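Local atomic coordinates of general Secretion Pathway Protein (Vibrio vulnificus, PDB entry 4G54), a protein that probably binds peptidoglycan in the periplasm, as a domain of the EpsAB fusion protein of the type II secretion system. Residues Asp151-Lys156 with Arg198-Val203; Leu158-Leu163 with Met173-Trp178; Glu145-Leu150 with Thr166-Glu171; Thr57-Cys62 with Pro131-Glu136; Gln73-Pro78 with Leu95-Glu100. All blocks are in the same frame, centred on the assembly; numbering follows the deposited sequence.

Contact 1. Residues Asp151-Lys156 with Arg198-Val203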
# COMPACT_ATOMS: atom_id res chain seq x y z
N ASP A 151 -6.99 9.06 14.41
CA ASP A 151 -7.78 10.29 14.14
C ASP A 151 -7.33 10.77 12.70
O ASP A 151 -8.19 11.09 11.82
CB ASP A 151 -7.47 11.23 15.25
CG ASP A 151 -8.19 12.62 15.14
OD1 ASP A 151 -9.33 12.69 14.64
OD2 ASP A 151 -7.51 13.60 15.59
N GLN A 152 -6.02 10.81 12.45
CA GLN A 152 -5.54 11.33 11.21
C GLN A 152 -5.95 10.42 10.04
O GLN A 152 -6.33 10.95 8.95
CB GLN A 152 -3.99 11.43 11.24
CG GLN A 152 -3.61 12.52 12.27
CD GLN A 152 -3.93 13.98 11.80
OE1 GLN A 152 -4.02 14.28 10.58
NE2 GLN A 152 -4.11 14.92 12.79
N LEU A 153 -5.86 9.08 10.23
CA LEU A 153 -6.20 8.16 9.11
C LEU A 153 -7.69 8.23 8.81
O LEU A 153 -8.12 8.20 7.66
CB LEU A 153 -5.83 6.70 9.57
CG LEU A 153 -4.36 6.45 9.58
CD1 LEU A 153 -4.10 5.05 10.23
CD2 LEU A 153 -3.78 6.48 8.17
N LEU A 154 -8.51 8.36 9.88
CA LEU A 154 -9.99 8.40 9.60
C LEU A 154 -10.32 9.66 8.85
O LEU A 154 -11.16 9.60 7.92
CB LEU A 154 -10.82 8.45 10.90
CG LEU A 154 -10.93 7.14 11.54
CD1 LEU A 154 -11.49 7.34 13.00
CD2 LEU A 154 -11.99 6.26 10.69
N ALA A 155 -9.71 10.80 9.18
CA ALA A 155 -9.98 12.04 8.42
C ALA A 155 -9.54 11.90 6.98
O ALA A 155 -10.22 12.35 6.05
CB ALA A 155 -9.28 13.23 9.12
N LYS A 156 -8.45 11.16 6.77
CA LYS A 156 -8.00 10.99 5.40
C LYS A 156 -9.00 10.09 4.61
O LYS A 156 -9.29 10.35 3.39
CB LYS A 156 -6.59 10.33 5.38
CG LYS A 156 -5.97 10.22 3.99
CD LYS A 156 -5.08 11.44 3.63
CE LYS A 156 -3.59 11.21 3.96
NZ LYS A 156 -2.64 10.81 2.84
N ARG A 198 -8.97 -2.56 7.24
CA ARG A 198 -9.49 -1.87 6.08
C ARG A 198 -9.02 -0.43 6.00
O ARG A 198 -8.63 0.00 4.93
CB ARG A 198 -11.00 -1.90 6.20
CG ARG A 198 -11.81 -1.24 5.00
CD ARG A 198 -11.62 -2.05 3.68
NE ARG A 198 -12.30 -3.35 3.85
CZ ARG A 198 -13.62 -3.59 3.85
NH1 ARG A 198 -14.12 -4.81 4.15
NH2 ARG A 198 -14.51 -2.64 3.61
N LEU A 199 -9.03 0.29 7.15
CA LEU A 199 -8.64 1.70 7.14
C LEU A 199 -7.20 1.86 6.62
O LEU A 199 -6.92 2.71 5.75
CB LEU A 199 -8.72 2.23 8.60
CG LEU A 199 -8.28 3.68 8.70
CD1 LEU A 199 -9.24 4.63 7.92
CD2 LEU A 199 -8.38 4.01 10.19
N GLN A 200 -6.29 0.98 7.13
CA GLN A 200 -4.89 1.24 6.79
C GLN A 200 -4.52 0.64 5.44
O GLN A 200 -3.55 1.10 4.78
CB GLN A 200 -4.01 0.61 7.89
CG GLN A 200 -4.11 1.56 9.11
CD GLN A 200 -3.49 0.83 10.32
OE1 GLN A 200 -2.39 1.15 10.72
NE2 GLN A 200 -4.16 -0.20 10.85
N HIS A 201 -5.28 -0.34 4.91
CA HIS A 201 -5.00 -0.73 3.53
C HIS A 201 -5.50 0.36 2.57
O HIS A 201 -4.92 0.54 1.49
CB HIS A 201 -5.65 -2.10 3.29
CG HIS A 201 -5.36 -2.64 1.92
ND1 HIS A 201 -4.25 -3.38 1.57
CD2 HIS A 201 -6.09 -2.47 0.78
CE1 HIS A 201 -4.30 -3.66 0.27
NE2 HIS A 201 -5.39 -3.10 -0.24
N MET A 202 -6.54 1.14 2.96
CA MET A 202 -7.08 2.16 2.01
C MET A 202 -6.26 3.44 2.02
O MET A 202 -6.06 4.07 0.94
CB MET A 202 -8.53 2.48 2.48
CG MET A 202 -9.61 1.41 2.25
SD MET A 202 -11.17 2.07 2.96
CE MET A 202 -11.34 3.57 1.97
N VAL A 203 -5.78 3.87 3.21
CA VAL A 203 -5.11 5.21 3.26
C VAL A 203 -3.86 5.11 4.12
O VAL A 203 -3.73 4.25 4.98
CB VAL A 203 -6.04 6.36 3.85
CG1 VAL A 203 -7.25 6.66 2.90
CG2 VAL A 203 -6.50 6.01 5.22
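Leu-153 and Leu-199 meet through different first torsions: CG of Leu-153 stands anti to its own carbonyl carbon (chi1 -74°), whereas CG of Leu-199 stands anti to its backbone N (chi1 178°). Both methyls of Leu-199 bear on Leu-153. CD2 of Leu-199 lies 3.8 Å from CB of Leu-153, and its CD1 lies 3.8 Å from the carbonyl O of the same residue. Leu-154 starts out pointing away, yet its CD2 finishes 4.2 Å from Leu-199 CD1. The fork of Leu-153 serves two residues: CD1 rests on Gln-200 CG at 3.7 Å, while CD2 lies 4.0 Å from Val-203 CG2, the two side chains running in opposite directions. Farther along, Lys-156 adds only its aliphatic root, CG to Val-203 CB being 3.9 Å. The polar ends go elsewhere, Lys-156 NZ bonding to Ser-204 O and Gln-200 OE1 accepting from Leu-134 N. No hydrogen bond joins the two segments, and Val-203, the first residue to leave the helical conformation, still packs in the interface. The axes of the two short helical segments approach to 9.9 Å at 66°. This is steeply crossed, leucine-rich helix packing, joining helix 145-158 of the putative peptidoglycan-binding domain to helix 193-202.

Contact 2. Residues Leu158-Leu163 with Met173-Trp178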
# COMPACT_ATOMS: atom_id res chain seq x y z
N LEU A 158 -12.19 9.55 5.23
CA LEU A 158 -13.50 10.17 5.11
C LEU A 158 -13.45 11.49 4.35
O LEU A 158 -14.49 12.10 4.08
CB LEU A 158 -14.13 10.42 6.51
CG LEU A 158 -14.35 9.13 7.31
CD1 LEU A 158 -14.98 9.57 8.63
CD2 LEU A 158 -15.35 8.16 6.64
N ASN A 159 -12.22 11.94 4.00
CA ASN A 159 -12.04 13.21 3.34
C ASN A 159 -12.63 14.37 4.11
O ASN A 159 -13.32 15.28 3.50
CB ASN A 159 -12.51 13.17 1.90
CG ASN A 159 -11.47 13.72 1.04
OD1 ASN A 159 -10.71 12.94 0.43
ND2 ASN A 159 -11.28 15.05 1.10
N ASP A 160 -12.33 14.38 5.42
CA ASP A 160 -12.85 15.52 6.22
C ASP A 160 -11.81 15.90 7.27
O ASP A 160 -10.58 15.69 7.03
CB ASP A 160 -14.21 15.13 6.82
CG ASP A 160 -14.12 13.96 7.72
OD1 ASP A 160 -13.00 13.47 8.01
OD2 ASP A 160 -15.22 13.48 8.14
N GLU A 161 -12.23 16.52 8.37
CA GLU A 161 -11.21 17.08 9.30
C GLU A 161 -10.99 16.20 10.50
O GLU A 161 -11.93 15.61 11.03
CB GLU A 161 -11.70 18.48 9.77
CG GLU A 161 -11.83 19.46 8.58
CD GLU A 161 -10.46 19.76 7.99
OE1 GLU A 161 -9.52 19.92 8.79
OE2 GLU A 161 -10.28 19.76 6.74
N PRO A 162 -9.72 16.09 10.96
CA PRO A 162 -9.48 15.37 12.20
C PRO A 162 -9.92 16.11 13.43
O PRO A 162 -10.14 17.37 13.34
CB PRO A 162 -7.96 15.18 12.23
CG PRO A 162 -7.41 16.28 11.37
CD PRO A 162 -8.48 16.56 10.28
N LEU A 163 -10.15 15.37 14.52
CA LEU A 163 -10.49 16.00 15.78
C LEU A 163 -9.28 16.63 16.46
O LEU A 163 -9.51 17.51 17.36
CB LEU A 163 -11.08 14.97 16.78
CG LEU A 163 -12.33 14.28 16.20
CD1 LEU A 163 -12.79 13.36 17.28
CD2 LEU A 163 -13.48 15.29 15.89
N MET A 173 -15.48 7.85 18.50
CA MET A 173 -16.26 6.62 18.36
C MET A 173 -17.34 6.78 17.23
O MET A 173 -17.51 5.83 16.42
CB MET A 173 -16.90 6.24 19.71
CG MET A 173 -17.50 4.87 19.64
SD MET A 173 -18.04 4.41 21.36
CE MET A 173 -18.85 2.84 20.93
N GLN A 174 -18.02 7.93 17.20
CA GLN A 174 -19.04 8.16 16.13
C GLN A 174 -18.33 8.16 14.78
O GLN A 174 -18.92 7.73 13.79
CB GLN A 174 -19.72 9.52 16.42
CG GLN A 174 -20.57 9.38 17.66
CD GLN A 174 -22.02 9.66 17.35
OE1 GLN A 174 -22.83 8.76 17.09
NE2 GLN A 174 -22.33 10.95 17.28
N ARG A 175 -17.09 8.63 14.71
CA ARG A 175 -16.36 8.65 13.41
C ARG A 175 -15.91 7.27 12.98
O ARG A 175 -16.01 6.92 11.82
CB ARG A 175 -15.13 9.58 13.46
CG ARG A 175 -15.68 11.04 13.56
CD ARG A 175 -14.50 12.07 13.73
NE ARG A 175 -13.53 12.01 12.61
CZ ARG A 175 -13.79 12.38 11.35
NH1 ARG A 175 -14.98 12.87 10.94
NH2 ARG A 175 -12.78 12.23 10.46
N VAL A 176 -15.48 6.45 13.95
CA VAL A 176 -15.26 5.02 13.64
C VAL A 176 -16.54 4.36 13.08
O VAL A 176 -16.48 3.64 12.06
CB VAL A 176 -14.76 4.27 14.87
CG1 VAL A 176 -14.65 2.74 14.62
CG2 VAL A 176 -13.36 4.80 15.18
N GLU A 177 -17.68 4.61 13.76
CA GLU A 177 -18.91 4.06 13.21
C GLU A 177 -19.25 4.52 11.81
O GLU A 177 -19.78 3.74 11.00
CB GLU A 177 -20.09 4.42 14.19
CG GLU A 177 -19.96 3.78 15.56
CD GLU A 177 -20.78 4.44 16.66
OE1 GLU A 177 -21.72 5.23 16.37
OE2 GLU A 177 -20.55 4.13 17.88
N TRP A 178 -18.98 5.81 11.51
CA TRP A 178 -19.28 6.32 10.17
C TRP A 178 -18.42 5.62 9.15
O TRP A 178 -18.91 5.25 8.09
CB TRP A 178 -18.98 7.85 10.20
CG TRP A 178 -19.59 8.62 9.05
CD1 TRP A 178 -19.07 8.80 7.77
CD2 TRP A 178 -20.83 9.32 9.10
NE1 TRP A 178 -19.95 9.61 7.02
CE2 TRP A 178 -21.05 9.90 7.80
CE3 TRP A 178 -21.81 9.45 10.12
CZ2 TRP A 178 -22.17 10.67 7.53
CZ3 TRP A 178 -22.98 10.23 9.81
CH2 TRP A 178 -23.12 10.77 8.54
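Arg-175 points its CB toward the loop 158-163 and carries nearly the whole contact. Beyond CG, the first atom to meet the loop is CD, which passes Leu-163 with CG of that leucine 4.0 Å away, the two side chains running in opposite directions. A bend at chi3 (58°) sets NE, and the guanidinium then meets Asp-160 tip to tip. Arg-175 NH2 donates to Asp-160 OD1 at 2.8 Å, on the syn side of that oxygen, and Arg-175 NH1 to Asp-160 OD2 at 2.9 Å, from above the carboxylate plane. Both oxygens lie near the guanidinium plane, so this is an end-on, two-bond salt bridge, although the two planes are turned 42° apart. Over one guanidinium face sits Glu-161 O, 3.5 Å from Arg-175 NH2, and Leu-158 CD1 covers the opposite one, 3.9 Å from NH2. The other methyl of Leu-158, CD2, touches the edge of the Trp-178 indole at CD1. Asp-160 follows Asn-159, the C-prime residue of the Schellman motif that ends helix 145-158; Asp-160 N bonds to Ala-155 O. The contact lies at the protein surface, tying the loop just past that helix back onto the flank of helix 170-182.

Contact 3. Residues Glu145-Leu150 with Thr166-Glu171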
# COMPACT_ATOMS: atom_id res chain seq x y z
N GLU A 145 -0.42 8.16 21.32
CA GLU A 145 -0.09 8.50 19.96
C GLU A 145 -0.88 7.65 18.95
O GLU A 145 -1.18 8.12 17.84
CB GLU A 145 1.38 8.28 19.72
CG GLU A 145 1.86 8.85 18.39
CD GLU A 145 3.37 8.57 18.09
OE1 GLU A 145 4.12 8.04 18.97
OE2 GLU A 145 3.79 8.92 16.95
N ALA A 146 -1.21 6.41 19.30
CA ALA A 146 -1.99 5.58 18.42
C ALA A 146 -3.34 6.18 18.12
O ALA A 146 -3.86 5.98 16.98
CB ALA A 146 -2.16 4.20 19.03
N ILE A 147 -3.92 6.88 19.10
CA ILE A 147 -5.23 7.49 18.89
C ILE A 147 -5.07 8.68 17.96
O ILE A 147 -5.91 8.87 17.05
CB ILE A 147 -5.84 7.92 20.21
CG1 ILE A 147 -6.02 6.75 21.18
CG2 ILE A 147 -7.19 8.59 19.93
CD1 ILE A 147 -6.56 5.42 20.60
N GLU A 148 -3.97 9.44 18.07
CA GLU A 148 -3.77 10.54 17.15
C GLU A 148 -3.62 10.05 15.75
O GLU A 148 -4.12 10.66 14.76
CB GLU A 148 -2.48 11.34 17.53
CG GLU A 148 -2.45 11.74 18.97
CD GLU A 148 -1.10 12.35 19.42
OE1 GLU A 148 -0.08 12.27 18.70
OE2 GLU A 148 -1.09 12.90 20.55
N VAL A 149 -2.90 8.91 15.57
CA VAL A 149 -2.80 8.34 14.26
C VAL A 149 -4.11 7.79 13.65
O VAL A 149 -4.42 8.07 12.50
CB VAL A 149 -1.77 7.13 14.28
CG1 VAL A 149 -1.77 6.36 12.96
CG2 VAL A 149 -0.38 7.71 14.55
N LEU A 150 -4.94 7.16 14.51
CA LEU A 150 -6.33 6.76 14.15
C LEU A 150 -7.14 7.97 13.65
O LEU A 150 -7.74 7.92 12.56
CB LEU A 150 -7.00 6.07 15.39
CG LEU A 150 -8.42 5.72 15.04
CD1 LEU A 150 -8.62 4.83 13.83
CD2 LEU A 150 -9.07 5.09 16.32
N THR A 166 -5.90 13.12 21.35
CA THR A 166 -5.11 12.04 21.81
C THR A 166 -5.95 11.05 22.55
O THR A 166 -5.47 10.00 22.96
CB THR A 166 -4.10 12.65 22.88
OG1 THR A 166 -3.35 13.65 22.19
CG2 THR A 166 -3.14 11.60 23.37
N GLN A 167 -7.22 11.37 22.74
CA GLN A 167 -8.13 10.53 23.56
C GLN A 167 -9.19 9.95 22.65
O GLN A 167 -9.81 10.67 21.85
CB GLN A 167 -8.86 11.37 24.65
CG GLN A 167 -7.93 11.73 25.77
CD GLN A 167 -8.04 10.68 26.91
OE1 GLN A 167 -8.94 9.79 26.87
NE2 GLN A 167 -7.13 10.77 27.92
N PHE A 168 -9.44 8.66 22.79
CA PHE A 168 -10.51 8.01 22.01
C PHE A 168 -11.77 8.36 22.80
O PHE A 168 -12.18 7.68 23.76
CB PHE A 168 -10.22 6.46 21.90
CG PHE A 168 -11.10 5.73 20.88
CD1 PHE A 168 -12.46 5.96 20.77
CD2 PHE A 168 -10.49 4.74 20.09
CE1 PHE A 168 -13.21 5.21 19.81
CE2 PHE A 168 -11.21 4.03 19.14
CZ PHE A 168 -12.60 4.19 19.02
N ASN A 169 -12.44 9.40 22.29
CA ASN A 169 -13.64 9.94 22.96
C ASN A 169 -14.93 9.60 22.26
O ASN A 169 -14.93 8.85 21.26
CB ASN A 169 -13.43 11.46 23.16
CG ASN A 169 -13.19 12.18 21.86
OD1 ASN A 169 -13.51 11.68 20.79
ND2 ASN A 169 -12.63 13.41 21.94
N ALA A 170 -16.05 10.13 22.70
CA ALA A 170 -17.34 9.77 22.13
C ALA A 170 -17.42 10.18 20.69
O ALA A 170 -18.00 9.45 19.86
CB ALA A 170 -18.50 10.39 23.00
N GLU A 171 -16.84 11.33 20.35
CA GLU A 171 -16.95 11.81 18.97
C GLU A 171 -16.06 10.97 18.05
O GLU A 171 -16.46 10.60 16.92
CB GLU A 171 -16.57 13.28 18.92
CG GLU A 171 -16.84 13.81 17.50
CD GLU A 171 -16.69 15.30 17.32
OE1 GLU A 171 -16.16 15.97 18.27
OE2 GLU A 171 -17.12 15.82 16.24
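Ile-147 and Phe-168 cross at about a right angle. CD1 of the isoleucine comes in at the edge of the ring, close to its plane, and is 4.0 Å from Phe-168 CB. The other branch, Ile-147 CG2, lies against the backbone instead, 3.6 Å from Phe-168 N, while Ile-147 CB is 3.5 Å from Thr-166 O. Leu-150, one turn further on, crosses the phenyl ring obliquely and touches it with CD2, 3.7 Å from Phe-168 CE2. With CG anti to the backbone N (chi1 -168°), Phe-168 also reaches Met-173 and Val-176 of helix 170-182. That helix begins immediately afterwards: Asn-169 is its N-cap, with OD1 accepting from Leu-172 N, and in this putative peptidoglycan-binding domain the phenylalanine packs on helix 145-158 just ahead of the next helix start. On the more open side, Glu-148 and Thr-166 lie alongside each other, pointing the same way. Thr-166 OG1 donates to Glu-148 OE2 at 2.9 Å, and Glu-148 OE2 accepts it on its anti lone pair, the one away from the other carboxylate oxygen.

Contact 4. Residues Thr57-Cys62 with Pro131-Glu136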
# COMPACT_ATOMS: atom_id res chain seq x y z
N THR A 57 8.98 -6.62 10.07
CA THR A 57 10.19 -6.08 10.60
C THR A 57 10.12 -4.54 10.68
O THR A 57 11.06 -3.88 11.23
CB THR A 57 11.41 -6.45 9.62
OG1 THR A 57 10.98 -6.35 8.21
CG2 THR A 57 11.74 -7.94 9.95
N SER A 58 9.02 -3.97 10.17
CA SER A 58 8.81 -2.50 10.24
C SER A 58 7.28 -2.33 10.34
O SER A 58 6.57 -3.36 10.45
CB SER A 58 9.31 -1.81 8.94
OG SER A 58 8.40 -2.05 7.85
N ILE A 59 6.78 -1.09 10.29
CA ILE A 59 5.32 -0.90 10.34
C ILE A 59 4.64 -1.37 9.05
O ILE A 59 3.44 -1.51 9.02
CB ILE A 59 4.90 0.52 10.66
CG1 ILE A 59 5.42 1.46 9.55
CG2 ILE A 59 5.55 0.85 12.07
CD1 ILE A 59 4.61 2.77 9.36
N PHE A 60 5.41 -1.71 8.01
CA PHE A 60 4.79 -2.15 6.77
C PHE A 60 4.30 -3.57 6.86
O PHE A 60 4.96 -4.47 7.49
CB PHE A 60 5.71 -1.99 5.55
CG PHE A 60 5.69 -0.64 4.90
CD1 PHE A 60 6.26 0.42 5.55
CD2 PHE A 60 5.06 -0.44 3.65
CE1 PHE A 60 6.22 1.70 5.00
CE2 PHE A 60 5.07 0.80 3.07
CZ PHE A 60 5.57 1.89 3.72
N GLN A 61 3.16 -3.84 6.24
CA GLN A 61 2.66 -5.22 6.01
C GLN A 61 3.04 -5.59 4.59
O GLN A 61 3.02 -4.75 3.68
CB GLN A 61 1.14 -5.21 6.04
CG GLN A 61 0.40 -6.41 6.44
CD GLN A 61 0.66 -6.77 7.89
OE1 GLN A 61 0.00 -6.29 8.89
NE2 GLN A 61 1.54 -7.68 8.02
N CYS A 62 3.35 -6.88 4.38
CA CYS A 62 3.67 -7.42 3.05
C CYS A 62 2.83 -8.66 2.90
O CYS A 62 2.79 -9.48 3.83
CB CYS A 62 5.17 -7.77 2.98
SG CYS A 62 5.61 -8.17 1.21
N PRO A 131 1.76 0.60 4.65
CA PRO A 131 2.03 0.91 6.08
C PRO A 131 0.86 0.54 7.01
O PRO A 131 -0.33 0.86 6.73
CB PRO A 131 2.23 2.46 6.04
CG PRO A 131 1.43 2.93 4.85
CD PRO A 131 1.55 1.78 3.83
N MET A 132 1.18 -0.10 8.12
CA MET A 132 0.10 -0.48 9.09
C MET A 132 0.65 -0.25 10.46
O MET A 132 0.95 -1.18 11.18
CB MET A 132 -0.36 -1.93 8.83
CG MET A 132 -1.59 -2.13 9.75
SD MET A 132 -2.25 -3.78 9.23
CE MET A 132 -3.55 -3.78 10.40
N PRO A 133 0.72 1.00 10.92
CA PRO A 133 1.20 1.30 12.26
C PRO A 133 0.28 0.90 13.40
O PRO A 133 0.77 0.78 14.54
CB PRO A 133 1.34 2.81 12.24
CG PRO A 133 0.28 3.33 11.27
CD PRO A 133 0.48 2.24 10.17
N LEU A 134 -1.01 0.65 13.08
CA LEU A 134 -1.98 0.33 14.14
C LEU A 134 -2.36 -1.13 14.06
O LEU A 134 -3.01 -1.57 13.08
CB LEU A 134 -3.25 1.19 14.07
CG LEU A 134 -2.95 2.68 13.98
CD1 LEU A 134 -4.35 3.50 14.00
CD2 LEU A 134 -2.15 3.08 15.28
N ARG A 135 -1.86 -1.90 15.01
CA ARG A 135 -2.00 -3.37 14.90
C ARG A 135 -2.66 -3.93 16.13
O ARG A 135 -2.67 -5.17 16.28
CB ARG A 135 -0.59 -4.03 14.83
CG ARG A 135 0.22 -3.52 13.61
CD ARG A 135 0.38 -4.51 12.61
NE ARG A 135 1.28 -4.04 11.54
CZ ARG A 135 2.17 -4.79 10.96
NH1 ARG A 135 2.33 -6.06 11.38
NH2 ARG A 135 2.90 -4.28 9.92
N GLU A 136 -3.17 -3.05 17.00
CA GLU A 136 -3.92 -3.49 18.19
C GLU A 136 -5.25 -2.77 18.33
O GLU A 136 -5.40 -1.59 17.88
CB GLU A 136 -3.10 -3.19 19.46
CG GLU A 136 -1.86 -4.02 19.41
CD GLU A 136 -0.91 -3.80 20.59
OE1 GLU A 136 -1.35 -3.76 21.75
OE2 GLU A 136 0.33 -3.85 20.34
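Phe-60 and Pro-131 form the apolar centre, lying side by side and pointing the same way. Pro-131 CB stands over the phenyl face, 4.2 Å from the centroid of the Phe-60 ring and 15° off its normal, a CH-pi contact. Pro-131 CD adds to it, 3.7 Å from Phe-60 CE2. Ile-59 packs alongside: its CG1 sits between the backbone N and the carbonyl carbon (chi1 61°), and its CD1 reaches Pro-131 CB at 4.1 Å and also touches Pro-133. Outward from here polar groups take over: the carbonyl Ile-59 O accepts from Met-132 N at 2.8 Å and from Arg-135 NH2 at 3.0 Å, the two donors approaching from opposite faces of the carbonyl plane. Arg-135 is steadied further by NE donating to Met-132 O within its own segment (2.9 Å), and NH1 bonds to Ser-56 OG. At the polar edge, Gln-61 OE1 lies over the centre of the guanidinium, 3.4 Å from Arg-135 CZ, with amide and guanidinium planes 41° apart; a partly negative oxygen there would suit the cation. The same OE1 is 3.4 Å from Met-132 SD. Phe-60 and Pro-131 make an antiparallel, non-hydrogen-bonded bridge, the end of the pairing between strands 60-66 and 125-131 in the antiparallel sheet that runs through the peptidase C39-like region, with strand 60-66 outermost in this chain.

Contact 5. Residues Gln73-Pro78 with Leu95-Glu100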
# COMPACT_ATOMS: atom_id res chain seq x y z
N GLN A 73 -8.00 -3.31 -10.59
CA GLN A 73 -8.39 -1.93 -10.90
C GLN A 73 -8.77 -1.14 -9.68
O GLN A 73 -8.67 0.12 -9.77
CB GLN A 73 -9.59 -1.91 -11.87
CG GLN A 73 -9.16 -2.30 -13.28
CD GLN A 73 -10.39 -2.51 -14.17
OE1 GLN A 73 -10.86 -3.67 -14.45
NE2 GLN A 73 -10.95 -1.40 -14.59
N GLN A 74 -9.17 -1.79 -8.58
CA GLN A 74 -9.60 -1.07 -7.38
C GLN A 74 -8.46 -0.80 -6.43
O GLN A 74 -8.70 -0.33 -5.31
CB GLN A 74 -10.66 -1.92 -6.65
CG GLN A 74 -11.85 -2.35 -7.50
CD GLN A 74 -12.78 -1.22 -7.81
OE1 GLN A 74 -12.36 -0.05 -7.96
NE2 GLN A 74 -14.08 -1.54 -7.92
N THR A 75 -7.25 -1.19 -6.83
CA THR A 75 -6.16 -1.03 -5.77
C THR A 75 -5.99 0.41 -5.33
O THR A 75 -5.86 1.30 -6.21
CB THR A 75 -4.84 -1.65 -6.21
OG1 THR A 75 -3.93 -1.66 -5.10
CG2 THR A 75 -4.20 -0.94 -7.37
N PRO A 76 -5.88 0.56 -4.01
CA PRO A 76 -5.75 1.95 -3.50
C PRO A 76 -4.28 2.43 -3.51
O PRO A 76 -4.03 3.64 -3.18
CB PRO A 76 -6.29 1.84 -2.05
CG PRO A 76 -5.98 0.43 -1.68
CD PRO A 76 -6.22 -0.39 -2.91
N HIS A 77 -3.29 1.57 -3.87
CA HIS A 77 -1.89 2.02 -3.88
C HIS A 77 -1.14 1.05 -4.78
O HIS A 77 -1.68 0.03 -5.28
CB HIS A 77 -1.29 1.93 -2.44
CG HIS A 77 -1.70 0.68 -1.68
ND1 HIS A 77 -1.22 -0.59 -1.90
CD2 HIS A 77 -2.50 0.60 -0.59
CE1 HIS A 77 -1.74 -1.43 -1.02
NE2 HIS A 77 -2.56 -0.74 -0.23
N PRO A 78 0.09 1.35 -5.10
CA PRO A 78 0.86 0.53 -6.02
C PRO A 78 1.05 -0.89 -5.47
O PRO A 78 0.98 -1.15 -4.26
CB PRO A 78 2.22 1.27 -6.14
CG PRO A 78 1.80 2.72 -5.91
CD PRO A 78 0.73 2.65 -4.79
N LEU A 95 2.04 1.00 -10.98
CA LEU A 95 1.93 2.31 -10.39
C LEU A 95 0.53 2.80 -10.48
O LEU A 95 0.05 3.41 -9.49
CB LEU A 95 2.92 3.33 -11.12
CG LEU A 95 2.85 4.78 -10.71
CD1 LEU A 95 3.38 4.95 -9.28
CD2 LEU A 95 3.75 5.58 -11.71
N GLU A 96 -0.10 2.70 -11.66
CA GLU A 96 -1.52 3.09 -11.74
C GLU A 96 -2.24 2.23 -12.76
O GLU A 96 -1.63 1.59 -13.55
CB GLU A 96 -1.71 4.54 -12.03
CG GLU A 96 -1.03 5.00 -13.26
CD GLU A 96 -1.16 6.57 -13.36
OE1 GLU A 96 -0.15 7.28 -13.40
OE2 GLU A 96 -2.32 7.05 -13.36
N VAL A 97 -3.55 2.29 -12.70
CA VAL A 97 -4.36 1.36 -13.48
C VAL A 97 -5.68 2.01 -13.80
O VAL A 97 -6.27 2.72 -12.94
CB VAL A 97 -4.60 0.02 -12.73
CG1 VAL A 97 -5.19 0.22 -11.25
CG2 VAL A 97 -5.54 -0.90 -13.57
N ASP A 98 -6.15 1.79 -15.03
CA ASP A 98 -7.53 2.21 -15.41
C ASP A 98 -8.09 1.10 -16.33
O ASP A 98 -7.38 0.13 -16.56
CB ASP A 98 -7.58 3.64 -15.97
CG ASP A 98 -6.98 3.79 -17.36
OD1 ASP A 98 -6.98 2.81 -18.15
OD2 ASP A 98 -6.59 4.94 -17.73
N PRO A 99 -9.36 1.17 -16.76
CA PRO A 99 -9.88 0.06 -17.61
C PRO A 99 -9.13 -0.24 -18.88
O PRO A 99 -9.27 -1.35 -19.42
CB PRO A 99 -11.29 0.54 -17.98
CG PRO A 99 -11.65 1.33 -16.76
CD PRO A 99 -10.45 2.07 -16.34
N GLU A 100 -8.35 0.73 -19.35
CA GLU A 100 -7.69 0.54 -20.63
C GLU A 100 -6.18 0.23 -20.60
O GLU A 100 -5.65 -0.35 -21.58
CB GLU A 100 -7.95 1.79 -21.51
CG GLU A 100 -9.43 1.98 -21.96
CD GLU A 100 -9.60 3.27 -22.76
OE1 GLU A 100 -8.77 4.19 -22.57
OE2 GLU A 100 -10.53 3.38 -23.58
O HOH W 1 -8.80 1.73 -11.86
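Val-97 and Gln-73 make the largest van der Waals contact, their side chains crossing at about a right angle. The two methyls of the valine divide the work: CG1 lies 3.8 Å from Gln-73 O, and CG2 lies 3.9 Å from Gln-73 CG. Thr-75 joins in with its methyl, CG2 being 4.2 Å from Val-97 CG1, and the far end of Gln-73 runs on to Pro-99, which it also crosses at about a right angle. At the other end of the contact, Pro-78 CG packs 4.3 Å from Leu-95 CD1. The polar link across is made by water: one molecule donates both its hydrogens, to Gln-73 O at 2.6 Å and to Val-97 O at 2.9 Å, bridging two main-chain carbonyls, both acceptors. The remaining polar bonds shape each segment from within. Thr-75 has OG1 anti to its backbone N (chi1 -171°) and donates to His-77 O at 2.8 Å, in the carbonyl plane and on a lone pair. His-77 ND1 donates in its ring plane to Pro-78 O. Asp-98 OD1 accepts from Glu-100 N at 2.8 Å, an Asx turn. The contact thus sets the loop joining helix 69-73 to strand 79-85 against the end of strand 88-97, which carries a classic bulge with Leu-95 and Glu-96 opposite Val-103 of strand 101-105, while Leu-37 and Leu-40 of helix 30-40 touch Pro-78.

Contact 1 is the buried one, contact 2 lies on the surface, and contacts 3, 4 and 5 are partly buried. Contacts 1 and 3 share helix 145-158 and meet where Leu-199 touches Leu-150; contacts 2 and 3 share helix 170-182. The chemistry follows the depth: purely apolar between helices in contact 1, a paired salt bridge in contact 2, and apolar packing with one hydrogen bond in contact 3. Contacts 4 and 5 belong to the same antiparallel sheet on opposite sides of the chain's centre, one using a main-chain bond and an arginine on the same carbonyl, the other a water. Leu-134 packing on Leu-150 and Val-149 joins contact 4 to contact 3.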